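PDB 3ONK: epsin-3 from Saccharomyces cerevisiae, which helps recruit clathrin to the Golgi network and endosomes and binds membranes enriched in phosphatidylinositol-3,5-bisphosphate. Local coordinates for residues Leu73-Ile78 / Lys121-Leu126. Sequence-based numbering, arbitrary orientation.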
ATOM      1  N   LEU A  73      -3.583   0.092  -0.521  1.00 17.78           N
ATOM      2  CA  LEU A  73      -3.528   0.851   0.734  1.00 19.56           C
ATOM      3  C   LEU A  73      -2.455   1.936   0.693  1.00 20.52           C
ATOM      4  O   LEU A  73      -2.674   3.067   1.122  1.00 19.52           O
ATOM      5  CB  LEU A  73      -3.243  -0.081   1.915  1.00 18.08           C
ATOM      6  CG  LEU A  73      -3.142   0.559   3.301  1.00 17.37           C
ATOM      7  CD1 LEU A  73      -4.354   1.438   3.636  1.00 13.57           C
ATOM      8  CD2 LEU A  73      -2.960  -0.525   4.371  1.00 15.75           C
ATOM      9  N   LEU A  74      -1.288   1.570   0.178  1.00 20.38           N
ATOM     10  CA  LEU A  74      -0.140   2.455   0.167  1.00 17.90           C
ATOM     11  C   LEU A  74      -0.395   3.611  -0.798  1.00 22.70           C
ATOM     12  O   LEU A  74       0.029   4.743  -0.562  1.00 23.23           O
ATOM     13  CB  LEU A  74       1.105   1.651  -0.219  1.00 22.36           C
ATOM     14  CG  LEU A  74       2.534   2.061   0.143  1.00 25.29           C
ATOM     15  CD1 LEU A  74       2.734   2.427   1.614  1.00 20.38           C
ATOM     16  CD2 LEU A  74       3.483   0.927  -0.260  1.00 29.59           C
ATOM     17  N   ASP A  75      -1.122   3.335  -1.874  1.00 18.74           N
ATOM     18  CA  ASP A  75      -1.518   4.404  -2.776  1.00 21.66           C
ATOM     19  C   ASP A  75      -2.412   5.405  -2.044  1.00 20.42           C
ATOM     20  O   ASP A  75      -2.213   6.619  -2.101  1.00 21.65           O
ATOM     21  CB  ASP A  75      -2.268   3.838  -3.984  1.00 23.35           C
ATOM     22  CG  ASP A  75      -2.583   4.903  -5.015  1.00 25.72           C
ATOM     23  OD1 ASP A  75      -1.636   5.404  -5.649  1.00 29.35           O
ATOM     24  OD2 ASP A  75      -3.771   5.267  -5.165  1.00 24.64           O
ATOM     25  N   TYR A  76      -3.412   4.883  -1.358  1.00 20.18           N
ATOM     26  CA  TYR A  76      -4.349   5.732  -0.643  1.00 21.14           C
ATOM     27  C   TYR A  76      -3.605   6.584   0.388  1.00 20.54           C
ATOM     28  O   TYR A  76      -3.901   7.761   0.550  1.00 20.84           O
ATOM     29  CB  TYR A  76      -5.423   4.870   0.033  1.00 18.06           C
ATOM     30  CG  TYR A  76      -6.553   5.662   0.652  1.00 23.07           C
ATOM     31  CD1 TYR A  76      -7.707   5.960  -0.076  1.00 19.27           C
ATOM     32  CD2 TYR A  76      -6.464   6.123   1.964  1.00 23.56           C
ATOM     33  CE1 TYR A  76      -8.744   6.682   0.500  1.00 23.48           C
ATOM     34  CE2 TYR A  76      -7.489   6.852   2.542  1.00 19.52           C
ATOM     35  CZ  TYR A  76      -8.621   7.131   1.810  1.00 25.08           C
ATOM     36  OH  TYR A  76      -9.635   7.860   2.392  1.00 29.02           O
ATOM     37  N   LEU A  77      -2.623   5.988   1.062  1.00 17.97           N
ATOM     38  CA  LEU A  77      -1.936   6.661   2.163  1.00 20.31           C
ATOM     39  C   LEU A  77      -1.043   7.773   1.658  1.00 26.29           C
ATOM     40  O   LEU A  77      -0.887   8.807   2.301  1.00 21.41           O
ATOM     41  CB  LEU A  77      -1.120   5.675   2.991  1.00 19.92           C
ATOM     42  CG  LEU A  77      -1.908   4.642   3.800  1.00 24.02           C
ATOM     43  CD1 LEU A  77      -0.949   3.725   4.551  1.00 20.80           C
ATOM     44  CD2 LEU A  77      -2.887   5.309   4.769  1.00 21.79           C
ATOM     45  N   ILE A  78      -0.457   7.558   0.489  1.00 25.24           N
ATOM     46  CA  ILE A  78       0.331   8.595  -0.128  1.00 23.20           C
ATOM     47  C   ILE A  78      -0.541   9.790  -0.513  1.00 25.09           C
ATOM     48  O   ILE A  78      -0.100  10.935  -0.445  1.00 26.34           O
ATOM     49  CB  ILE A  78       1.167   8.016  -1.276  1.00 29.73           C
ATOM     50  CG1 ILE A  78       2.220   7.069  -0.671  1.00 24.07           C
ATOM     51  CG2 ILE A  78       1.824   9.126  -2.080  1.00 26.83           C
ATOM     52  CD1 ILE A  78       2.771   6.069  -1.616  1.00 30.65           C
ATOM     53  N   LYS A 121       4.495   0.073 -10.532  1.00 23.68           N
ATOM     54  CA  LYS A 121       5.059   1.100 -11.406  1.00 27.73           C
ATOM     55  C   LYS A 121       4.390   2.468 -11.206  1.00 24.39           C
ATOM     56  O   LYS A 121       5.065   3.499 -11.185  1.00 24.06           O
ATOM     57  CB  LYS A 121       4.987   0.666 -12.873  1.00 29.75           C
ATOM     58  CG  LYS A 121       5.919  -0.504 -13.217  1.00 34.67           C
ATOM     59  CD  LYS A 121       5.889  -0.803 -14.708  1.00 38.20           C
ATOM     60  CE  LYS A 121       6.195  -2.273 -15.001  1.00 44.29           C
ATOM     61  NZ  LYS A 121       4.974  -3.006 -15.487  1.00 41.54           N
ATOM     62  N   ALA A 122       3.071   2.476 -11.046  1.00 20.77           N
ATOM     63  CA  ALA A 122       2.353   3.737 -10.833  1.00 26.60           C
ATOM     64  C   ALA A 122       2.716   4.364  -9.481  1.00 26.38           C
ATOM     65  O   ALA A 122       2.982   5.561  -9.385  1.00 25.51           O
ATOM     66  CB  ALA A 122       0.846   3.525 -10.942  1.00 22.70           C
ATOM     67  N   LEU A 123       2.740   3.541  -8.438  1.00 25.36           N
ATOM     68  CA  LEU A 123       3.091   4.017  -7.113  1.00 22.80           C
ATOM     69  C   LEU A 123       4.506   4.595  -7.083  1.00 22.92           C
ATOM     70  O   LEU A 123       4.753   5.593  -6.416  1.00 23.14           O
ATOM     71  CB  LEU A 123       2.989   2.888  -6.094  1.00 25.03           C
ATOM     72  CG  LEU A 123       2.939   3.343  -4.641  1.00 28.37           C
ATOM     73  CD1 LEU A 123       1.508   3.718  -4.293  1.00 31.58           C
ATOM     74  CD2 LEU A 123       3.424   2.255  -3.721  1.00 32.55           C
ATOM     75  N   ILE A 124       5.443   3.959  -7.777  1.00 21.76           N
ATOM     76  CA  ILE A 124       6.826   4.419  -7.721  1.00 23.51           C
ATOM     77  C   ILE A 124       6.959   5.730  -8.484  1.00 25.31           C
ATOM     78  O   ILE A 124       7.660   6.646  -8.059  1.00 23.93           O
ATOM     79  CB  ILE A 124       7.827   3.356  -8.233  1.00 32.76           C
ATOM     80  CG1 ILE A 124       7.952   2.213  -7.214  1.00 30.71           C
ATOM     81  CG2 ILE A 124       9.192   3.984  -8.490  1.00 32.88           C
ATOM     82  CD1 ILE A 124       8.594   0.946  -7.770  1.00 32.34           C
ATOM     83  N   GLU A 125       6.253   5.827  -9.600  1.00 22.38           N
ATOM     84  CA  GLU A 125       6.196   7.081 -10.325  1.00 27.26           C
ATOM     85  C   GLU A 125       5.632   8.148  -9.389  1.00 30.44           C
ATOM     86  O   GLU A 125       6.191   9.237  -9.288  1.00 26.38           O
ATOM     87  CB  GLU A 125       5.325   6.934 -11.566  1.00 26.24           C
ATOM     88  CG  GLU A 125       5.474   8.043 -12.560  1.00 42.48           C
ATOM     89  CD  GLU A 125       4.420   7.970 -13.643  1.00 50.94           C
ATOM     90  OE1 GLU A 125       3.307   7.476 -13.353  1.00 54.75           O
ATOM     91  OE2 GLU A 125       4.705   8.408 -14.778  1.00 61.04           O
ATOM     92  N   LEU A 126       4.546   7.817  -8.683  1.00 27.13           N
ATOM     93  CA  LEU A 126       3.930   8.756  -7.733  1.00 24.82           C
ATOM     94  C   LEU A 126       4.903   9.175  -6.641  1.00 25.32           C
ATOM     95  O   LEU A 126       5.191  10.364  -6.477  1.00 26.39           O
ATOM     96  CB  LEU A 126       2.659   8.173  -7.098  1.00 23.69           C
ATOM     97  CG  LEU A 126       1.900   9.084  -6.112  1.00 21.29           C
ATOM     98  CD1 LEU A 126       1.410  10.363  -6.803  1.00 21.42           C
ATOM     99  CD2 LEU A 126       0.735   8.359  -5.414  1.00 19.00           C
TER
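L123 reaches across to the 73-78 helix with both branches of its isobutyl group. Its CG is anti to the backbone N (chi1 -163°), which carries the branch point toward helix 64-80; from there the two methyls part to different neighbours. L123 CD1 rests on the backbone, 3.5 Å from D75 CA, with D75 N almost as near. D75 and L123 run alongside each other with opposite headings, and D75 CB lies 3.8 Å from L123 CD1. The other methyl, L123 CD2, meets L74 CD2 at 3.7 Å. Here the two leucines lie roughly perpendicular. I78 CD1 comes to L123 CD1 at 3.8 Å. An alanine in place of L123 would probably open a gap between the helices and leave the L74 and I78 methyls without this partner.

The two segments belong to helices 64-80 and 113-127 of the all-helical ENTH domain, and no hydrogen bond joins them. They run nearly parallel, 22° apart, with their axes 10.5 Å from each other at closest approach. L74 also touches I52, F53 and F56 of helix 42-57, and I78 touches I86 of helix 83-90. These neighbours place the leucine and isoleucine side chains in the buried core of the ENTH superhelix, while D75 is partly exposed.

One turn further along helix 113-127, L126 lies against I78. These side chains run past each other in opposite senses, with L126 CD2 set 3.6 Å from I78 CG2. The same L126 methyl is 3.8 Å from D75 OD1, a van der Waals contact with the carboxylate. D75 stands roughly square to L126. The other carboxylate oxygen, D75 OD2, forms a salt bridge with K79 on its own helix, which probably helps fix the rotation of the carboxylate beside the leucines.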